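Spydx (Streptococcus pyogenes, PDB 2J43) binds host lung glycogen through paired family 41 carbohydrate-binding modules, part of a virulence-associated enzyme that probably hydrolyses alpha-1,6 linkages in pullulan and glycogen. Local coordinates at residues A105-H119 and L149-L163. Sequence-based numbering, arbitrary orientation.
Unlike the reference sequence in segment 105-119: Glu111 (reference Lys).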
loop_
_atom_site.group_PDB
_atom_site.type_symbol
_atom_site.label_atom_id
_atom_site.label_comp_id
_atom_site.label_asym_id
_atom_site.label_seq_id
_atom_site.Cartn_x
_atom_site.Cartn_y
_atom_site.Cartn_z
ATOM N N ALA A 105 2.268 2.493 1.791
ATOM C CA ALA A 105 1.001 2.352 2.464
ATOM C C ALA A 105 0.180 1.133 1.962
ATOM O O ALA A 105 -0.967 0.953 2.350
ATOM C CB ALA A 105 0.175 3.651 2.295
ATOM N N TYR A 106 0.788 0.365 1.058
ATOM C CA TYR A 106 0.240 -0.907 0.557
ATOM C C TYR A 106 1.449 -1.748 0.145
ATOM O O TYR A 106 2.571 -1.246 0.109
ATOM C CB TYR A 106 -0.692 -0.638 -0.639
ATOM C CG TYR A 106 -0.023 0.165 -1.733
ATOM C CD1 TYR A 106 0.886 -0.414 -2.624
ATOM C CD2 TYR A 106 -0.303 1.535 -1.893
ATOM C CE1 TYR A 106 1.532 0.328 -3.584
ATOM C CE2 TYR A 106 0.326 2.290 -2.882
ATOM C CZ TYR A 106 1.223 1.679 -3.743
ATOM O OH TYR A 106 1.849 2.397 -4.736
ATOM N N ARG A 107 1.236 -3.036 -0.114
ATOM C CA ARG A 107 2.326 -3.879 -0.544
ATOM C C ARG A 107 2.785 -3.529 -1.973
ATOM O O ARG A 107 1.987 -3.656 -2.903
ATOM C CB ARG A 107 1.894 -5.317 -0.513
ATOM C CG ARG A 107 2.999 -6.248 -0.900
ATOM C CD ARG A 107 2.578 -7.646 -0.766
ATOM N NE ARG A 107 3.645 -8.523 -1.154
ATOM C CZ ARG A 107 3.625 -9.824 -0.927
ATOM N NH1 ARG A 107 2.590 -10.397 -0.307
ATOM N NH2 ARG A 107 4.641 -10.553 -1.313
ATOM N N PRO A 108 4.028 -3.114 -2.174
ATOM C CA PRO A 108 4.503 -2.784 -3.523
ATOM C C PRO A 108 4.492 -4.037 -4.408
ATOM O O PRO A 108 4.827 -5.124 -3.955
ATOM C CB PRO A 108 5.938 -2.319 -3.286
ATOM C CG PRO A 108 5.958 -1.914 -1.858
ATOM C CD PRO A 108 5.061 -2.819 -1.146
ATOM N N LEU A 109 4.068 -3.888 -5.643
ATOM C CA LEU A 109 4.019 -5.027 -6.527
ATOM C C LEU A 109 5.154 -4.959 -7.559
ATOM O O LEU A 109 5.980 -4.057 -7.522
ATOM C CB LEU A 109 2.627 -5.110 -7.146
ATOM C CG LEU A 109 1.492 -5.085 -6.101
ATOM C CD1 LEU A 109 0.134 -5.082 -6.797
ATOM C CD2 LEU A 109 1.566 -6.233 -5.047
ATOM N N LYS A 110 5.195 -5.963 -8.430
ATOM C CA LYS A 110 6.177 -6.089 -9.500
ATOM C C LYS A 110 6.304 -4.821 -10.363
ATOM O O LYS A 110 5.319 -4.148 -10.681
ATOM C CB LYS A 110 5.839 -7.324 -10.381
ATOM C CG LYS A 110 4.338 -7.500 -10.765
ATOM C CD LYS A 110 4.107 -8.661 -11.776
ATOM C CE LYS A 110 2.782 -9.436 -11.576
ATOM N NZ LYS A 110 1.520 -8.684 -11.912
ATOM N N GLU A 111 7.536 -4.496 -10.752
ATOM C CA GLU A 111 7.783 -3.341 -11.617
ATOM C C GLU A 111 7.161 -3.568 -12.990
ATOM O O GLU A 111 7.063 -4.692 -13.442
ATOM C CB GLU A 111 9.295 -3.089 -11.767
ATOM C CG GLU A 111 9.774 -1.900 -10.949
ATOM C CD GLU A 111 11.281 -1.709 -10.990
ATOM O OE1 GLU A 111 11.869 -1.718 -12.105
ATOM O OE2 GLU A 111 11.874 -1.525 -9.900
ATOM N N GLY A 112 6.703 -2.488 -13.607
ATOM C CA GLY A 112 6.147 -2.512 -14.950
ATOM C C GLY A 112 4.664 -2.854 -15.021
ATOM O O GLY A 112 4.104 -3.092 -16.111
ATOM N N TYR A 113 4.026 -2.901 -13.861
ATOM C CA TYR A 113 2.581 -3.104 -13.798
ATOM C C TYR A 113 1.987 -2.024 -12.886
ATOM O O TYR A 113 2.662 -1.496 -12.013
ATOM C CB TYR A 113 2.255 -4.492 -13.232
ATOM C CG TYR A 113 2.576 -5.685 -14.132
ATOM C CD1 TYR A 113 1.545 -6.412 -14.734
ATOM C CD2 TYR A 113 3.894 -6.124 -14.328
ATOM C CE1 TYR A 113 1.821 -7.541 -15.533
ATOM C CE2 TYR A 113 4.178 -7.241 -15.144
ATOM C CZ TYR A 113 3.132 -7.944 -15.733
ATOM O OH TYR A 113 3.363 -9.058 -16.532
ATOM N N LEU A 114 0.730 -1.655 -13.116
ATOM C CA LEU A 114 -0.013 -0.831 -12.181
ATOM C C LEU A 114 -1.220 -1.687 -11.779
ATOM O O LEU A 114 -1.947 -2.169 -12.636
ATOM C CB LEU A 114 -0.490 0.477 -12.820
ATOM C CG LEU A 114 -1.185 1.445 -11.854
ATOM C CD1 LEU A 114 -0.236 1.949 -10.772
ATOM C CD2 LEU A 114 -1.917 2.656 -12.504
ATOM N N ARG A 115 -1.432 -1.924 -10.481
ATOM C CA ARG A 115 -2.720 -2.458 -10.011
ATOM C C ARG A 115 -3.739 -1.344 -9.802
ATOM O O ARG A 115 -3.482 -0.372 -9.072
ATOM C CB ARG A 115 -2.566 -3.205 -8.681
ATOM C CG ARG A 115 -3.865 -3.795 -8.175
ATOM C CD ARG A 115 -3.732 -4.847 -7.089
ATOM N NE ARG A 115 -2.996 -6.014 -7.524
ATOM C CZ ARG A 115 -2.735 -7.067 -6.738
ATOM N NH1 ARG A 115 -3.114 -7.073 -5.466
ATOM N NH2 ARG A 115 -2.089 -8.120 -7.241
ATOM N N ILE A 116 -4.913 -1.508 -10.422
ATOM C CA ILE A 116 -6.045 -0.638 -10.204
ATOM C C ILE A 116 -7.009 -1.357 -9.293
ATOM O O ILE A 116 -7.572 -2.376 -9.652
ATOM C CB ILE A 116 -6.707 -0.292 -11.541
ATOM C CG1 ILE A 116 -5.713 0.482 -12.414
ATOM C CG2 ILE A 116 -8.035 0.452 -11.271
ATOM C CD1 ILE A 116 -6.176 0.741 -13.872
ATOM N N ASN A 117 -7.196 -0.826 -8.095
ATOM C CA ASN A 117 -8.125 -1.346 -7.119
ATOM C C ASN A 117 -9.410 -0.524 -7.171
ATOM O O ASN A 117 -9.349 0.727 -7.228
ATOM C CB ASN A 117 -7.539 -1.197 -5.698
ATOM C CG ASN A 117 -6.304 -1.994 -5.477
ATOM O OD1 ASN A 117 -6.396 -3.198 -5.185
ATOM N ND2 ASN A 117 -5.105 -1.368 -5.656
ATOM N N TYR A 118 -10.565 -1.188 -7.176
ATOM C CA TYR A 118 -11.831 -0.477 -7.245
ATOM C C TYR A 118 -12.731 -1.028 -6.173
ATOM O O TYR A 118 -12.962 -2.208 -6.183
ATOM C CB TYR A 118 -12.555 -0.688 -8.608
ATOM C CG TYR A 118 -13.907 -0.010 -8.604
ATOM C CD1 TYR A 118 -13.988 1.383 -8.666
ATOM C CD2 TYR A 118 -15.104 -0.739 -8.521
ATOM C CE1 TYR A 118 -15.213 2.038 -8.609
ATOM C CE2 TYR A 118 -16.344 -0.089 -8.497
ATOM C CZ TYR A 118 -16.386 1.298 -8.528
ATOM O OH TYR A 118 -17.608 1.949 -8.499
ATOM N N HIS A 119 -13.232 -0.163 -5.291
ATOM C CA HIS A 119 -14.120 -0.519 -4.196
ATOM C C HIS A 119 -15.473 0.181 -4.397
ATOM O O HIS A 119 -15.509 1.344 -4.829
ATOM C CB HIS A 119 -13.488 -0.115 -2.846
ATOM C CG HIS A 119 -14.181 -0.711 -1.648
ATOM N ND1 HIS A 119 -15.259 -0.122 -1.039
ATOM C CD2 HIS A 119 -13.902 -1.826 -0.928
ATOM C CE1 HIS A 119 -15.666 -0.883 -0.035
ATOM N NE2 HIS A 119 -14.847 -1.909 0.069
ATOM N N LEU A 149 -13.018 -7.144 -13.443
ATOM C CA LEU A 149 -12.676 -6.983 -12.029
ATOM C C LEU A 149 -13.064 -8.270 -11.250
ATOM O O LEU A 149 -13.806 -8.234 -10.252
ATOM C CB LEU A 149 -13.420 -5.757 -11.488
ATOM C CG LEU A 149 -12.763 -4.431 -11.941
ATOM C CD1 LEU A 149 -13.697 -3.269 -11.747
ATOM C CD2 LEU A 149 -11.466 -4.139 -11.241
ATOM N N SER A 150 -12.568 -9.408 -11.709
ATOM C CA SER A 150 -12.876 -10.687 -11.062
ATOM C C SER A 150 -11.956 -10.952 -9.850
ATOM O O SER A 150 -12.314 -11.753 -8.963
ATOM C CB SER A 150 -12.773 -11.837 -12.063
ATOM O OG SER A 150 -11.518 -11.845 -12.688
ATOM N N HIS A 151 -10.773 -10.320 -9.798
ATOM C CA HIS A 151 -9.868 -10.582 -8.669
ATOM C C HIS A 151 -10.337 -9.722 -7.505
ATOM O O HIS A 151 -10.665 -8.541 -7.700
ATOM C CB HIS A 151 -8.410 -10.250 -8.996
ATOM C CG HIS A 151 -7.773 -11.160 -10.007
ATOM N ND1 HIS A 151 -7.866 -10.951 -11.366
ATOM C CD2 HIS A 151 -7.046 -12.298 -9.850
ATOM C CE1 HIS A 151 -7.196 -11.899 -12.004
ATOM N NE2 HIS A 151 -6.689 -12.727 -11.108
ATOM N N LYS A 152 -10.388 -10.312 -6.314
ATOM C CA LYS A 152 -10.778 -9.614 -5.112
ATOM C C LYS A 152 -9.602 -9.546 -4.169
ATOM O O LYS A 152 -8.854 -10.516 -3.962
ATOM C CB LYS A 152 -12.013 -10.233 -4.436
ATOM C CG LYS A 152 -13.217 -10.447 -5.387
ATOM C CD LYS A 152 -13.908 -9.132 -5.753
ATOM C CE LYS A 152 -14.919 -9.217 -6.909
ATOM N NZ LYS A 152 -14.779 -10.386 -7.834
ATOM N N GLY A 153 -9.420 -8.354 -3.604
ATOM C CA GLY A 153 -8.250 -8.089 -2.789
ATOM C C GLY A 153 -8.700 -7.434 -1.497
ATOM O O GLY A 153 -9.914 -7.426 -1.152
ATOM N N HIS A 154 -7.738 -6.797 -0.822
ATOM C CA HIS A 154 -8.001 -6.105 0.439
ATOM C C HIS A 154 -8.697 -4.769 0.290
ATOM O O HIS A 154 -9.160 -4.221 1.250
ATOM C CB HIS A 154 -6.649 -5.862 1.145
ATOM C CG HIS A 154 -5.906 -7.118 1.485
ATOM N ND1 HIS A 154 -6.459 -8.120 2.257
ATOM C CD2 HIS A 154 -4.645 -7.521 1.187
ATOM C CE1 HIS A 154 -5.577 -9.093 2.405
ATOM N NE2 HIS A 154 -4.466 -8.755 1.769
ATOM N N TYR A 155 -8.750 -4.237 -0.914
ATOM C CA TYR A 155 -9.186 -2.867 -1.170
ATOM C C TYR A 155 -10.204 -2.810 -2.319
ATOM O O TYR A 155 -10.210 -1.840 -3.174
ATOM C CB TYR A 155 -7.990 -2.042 -1.548
ATOM C CG TYR A 155 -6.756 -2.256 -0.696
ATOM C CD1 TYR A 155 -6.703 -1.831 0.624
ATOM C CD2 TYR A 155 -5.624 -2.813 -1.236
ATOM C CE1 TYR A 155 -5.558 -1.994 1.355
ATOM C CE2 TYR A 155 -4.467 -2.981 -0.513
ATOM C CZ TYR A 155 -4.427 -2.538 0.764
ATOM O OH TYR A 155 -3.265 -2.742 1.479
ATOM N N GLY A 156 -11.024 -3.866 -2.336
ATOM C CA GLY A 156 -12.027 -4.054 -3.372
ATOM C C GLY A 156 -11.515 -4.985 -4.464
ATOM O O GLY A 156 -10.632 -5.824 -4.245
ATOM N N ALA A 157 -12.139 -4.901 -5.625
ATOM C CA ALA A 157 -11.770 -5.710 -6.770
ATOM C C ALA A 157 -10.520 -5.099 -7.350
ATOM O O ALA A 157 -10.234 -3.941 -7.068
ATOM C CB ALA A 157 -12.902 -5.742 -7.775
ATOM N N TYR A 158 -9.779 -5.835 -8.158
ATOM C CA TYR A 158 -8.622 -5.255 -8.806
ATOM C C TYR A 158 -8.245 -5.914 -10.114
ATOM O O TYR A 158 -8.661 -7.038 -10.415
ATOM C CB TYR A 158 -7.400 -5.257 -7.861
ATOM C CG TYR A 158 -6.825 -6.619 -7.560
ATOM C CD1 TYR A 158 -5.936 -7.212 -8.415
ATOM C CD2 TYR A 158 -7.210 -7.319 -6.434
ATOM C CE1 TYR A 158 -5.413 -8.477 -8.145
ATOM C CE2 TYR A 158 -6.675 -8.612 -6.137
ATOM C CZ TYR A 158 -5.788 -9.154 -7.001
ATOM O OH TYR A 158 -5.242 -10.397 -6.777
ATOM N N VAL A 159 -7.455 -5.196 -10.899
ATOM C CA VAL A 159 -6.794 -5.772 -12.047
ATOM C C VAL A 159 -5.351 -5.271 -12.117
ATOM O O VAL A 159 -5.072 -4.114 -11.769
ATOM C CB VAL A 159 -7.550 -5.456 -13.340
ATOM C CG1 VAL A 159 -7.635 -3.988 -13.583
ATOM C CG2 VAL A 159 -6.913 -6.299 -14.518
ATOM N N ASP A 160 -4.454 -6.143 -12.558
ATOM C CA ASP A 160 -3.052 -5.814 -12.763
ATOM C C ASP A 160 -2.848 -5.503 -14.244
ATOM O O ASP A 160 -3.104 -6.350 -15.132
ATOM C CB ASP A 160 -2.136 -6.967 -12.328
ATOM C CG ASP A 160 -2.076 -7.124 -10.843
ATOM O OD1 ASP A 160 -2.052 -6.080 -10.166
ATOM O OD2 ASP A 160 -2.076 -8.231 -10.273
ATOM N N VAL A 161 -2.396 -4.302 -14.508
ATOM C CA VAL A 161 -2.262 -3.780 -15.862
ATOM C C VAL A 161 -0.790 -3.621 -16.287
ATOM O O VAL A 161 -0.086 -2.755 -15.764
ATOM C CB VAL A 161 -2.938 -2.427 -15.991
ATOM C CG1 VAL A 161 -2.911 -1.923 -17.448
ATOM C CG2 VAL A 161 -4.376 -2.476 -15.446
ATOM N N PRO A 162 -0.350 -4.361 -17.299
ATOM C CA PRO A 162 1.017 -4.136 -17.811
ATOM C C PRO A 162 1.163 -2.779 -18.469
ATOM O O PRO A 162 0.288 -2.404 -19.233
ATOM C CB PRO A 162 1.215 -5.247 -18.855
ATOM C CG PRO A 162 0.039 -6.149 -18.778
ATOM C CD PRO A 162 -1.068 -5.402 -18.056
ATOM N N LEU A 163 2.252 -2.078 -18.181
ATOM C CA LEU A 163 2.544 -0.751 -18.698
ATOM C C LEU A 163 3.564 -0.859 -19.870
ATOM O O LEU A 163 4.297 -1.835 -19.981
ATOM C CB LEU A 163 3.141 0.137 -17.588
ATOM C CG LEU A 163 2.401 0.290 -16.250
ATOM C CD1 LEU A 163 3.204 1.103 -15.257
ATOM C CD2 LEU A 163 1.119 1.003 -16.522
HETATM O O HOH W 1 -1.308 -4.437 0.470
HETATM O O HOH W 2 0.809 -5.722 -10.380
HETATM O O HOH W 3 -7.973 -4.928 -3.666
#
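Arg115 and Asp160 face each other as a non-hydrogen-bonded pair of the antiparallel strands 113-119 and 156-162. Arg115 grips the carboxylate side-on. Arg115 NE gives a straight bond to Asp160 OD1 at 2.8 Å, and Arg115 NH2 reaches the syn lone pair of Asp160 OD2 at 3.0 Å. The Arg115 chain bends at chi3 (-62°), which turns the guanidinium back over Tyr158. It lies flat on that ring, planes 16° apart, with Arg115 CZ 3.7 Å from the centroid of the Tyr158 ring, a cation-pi stack. Leu109 CD1 sits over the rim of the other guanidinium face, and His151 CB over the rim of the other Tyr158 ring face. The guanidinium is thus held at its edge and flanked on both faces. Asn117 lies beside Tyr158 on this same side of the sheet, its OD1 3.5 Å from Tyr158 CB. A water joins Asn117 OD1 to Tyr155 N and Gly156 O.

Ladder bonds run from Leu163 N to Gly112 O through to the pair Tyr118 and Ala157. On the other sheet face the packing is apolar and largely buried. Ile116 CD1 meets Val161 CG2 at 4.0 Å, and Leu149 CD1 reaches Tyr118 CB at 4.2 Å.

The solvent side is looser. Exposed Lys110 reaches Asp160 OD2 with NZ at 4.0 Å, a long salt bridge, and its NZ lies over the rim of a Tyr113 ring face. A water bridges Lys110 NZ and Asp160 OD1 weakly. Tyr113 CE1 rests on Pro162 CG.

Both strands belong to the sheet of the second pullulanase-associated module. Strand 113-119 runs between 156-162 and the parallel strand 201-205, where Val202 O accepts from Asn117 ND2. Strand 128-134 meets Leu149 and Val159 on the apolar face. Residues 105-112 lead in from strand 103-104, which shares another sheet with strand 94-97, whose Trp96 touches Arg107 and Tyr155.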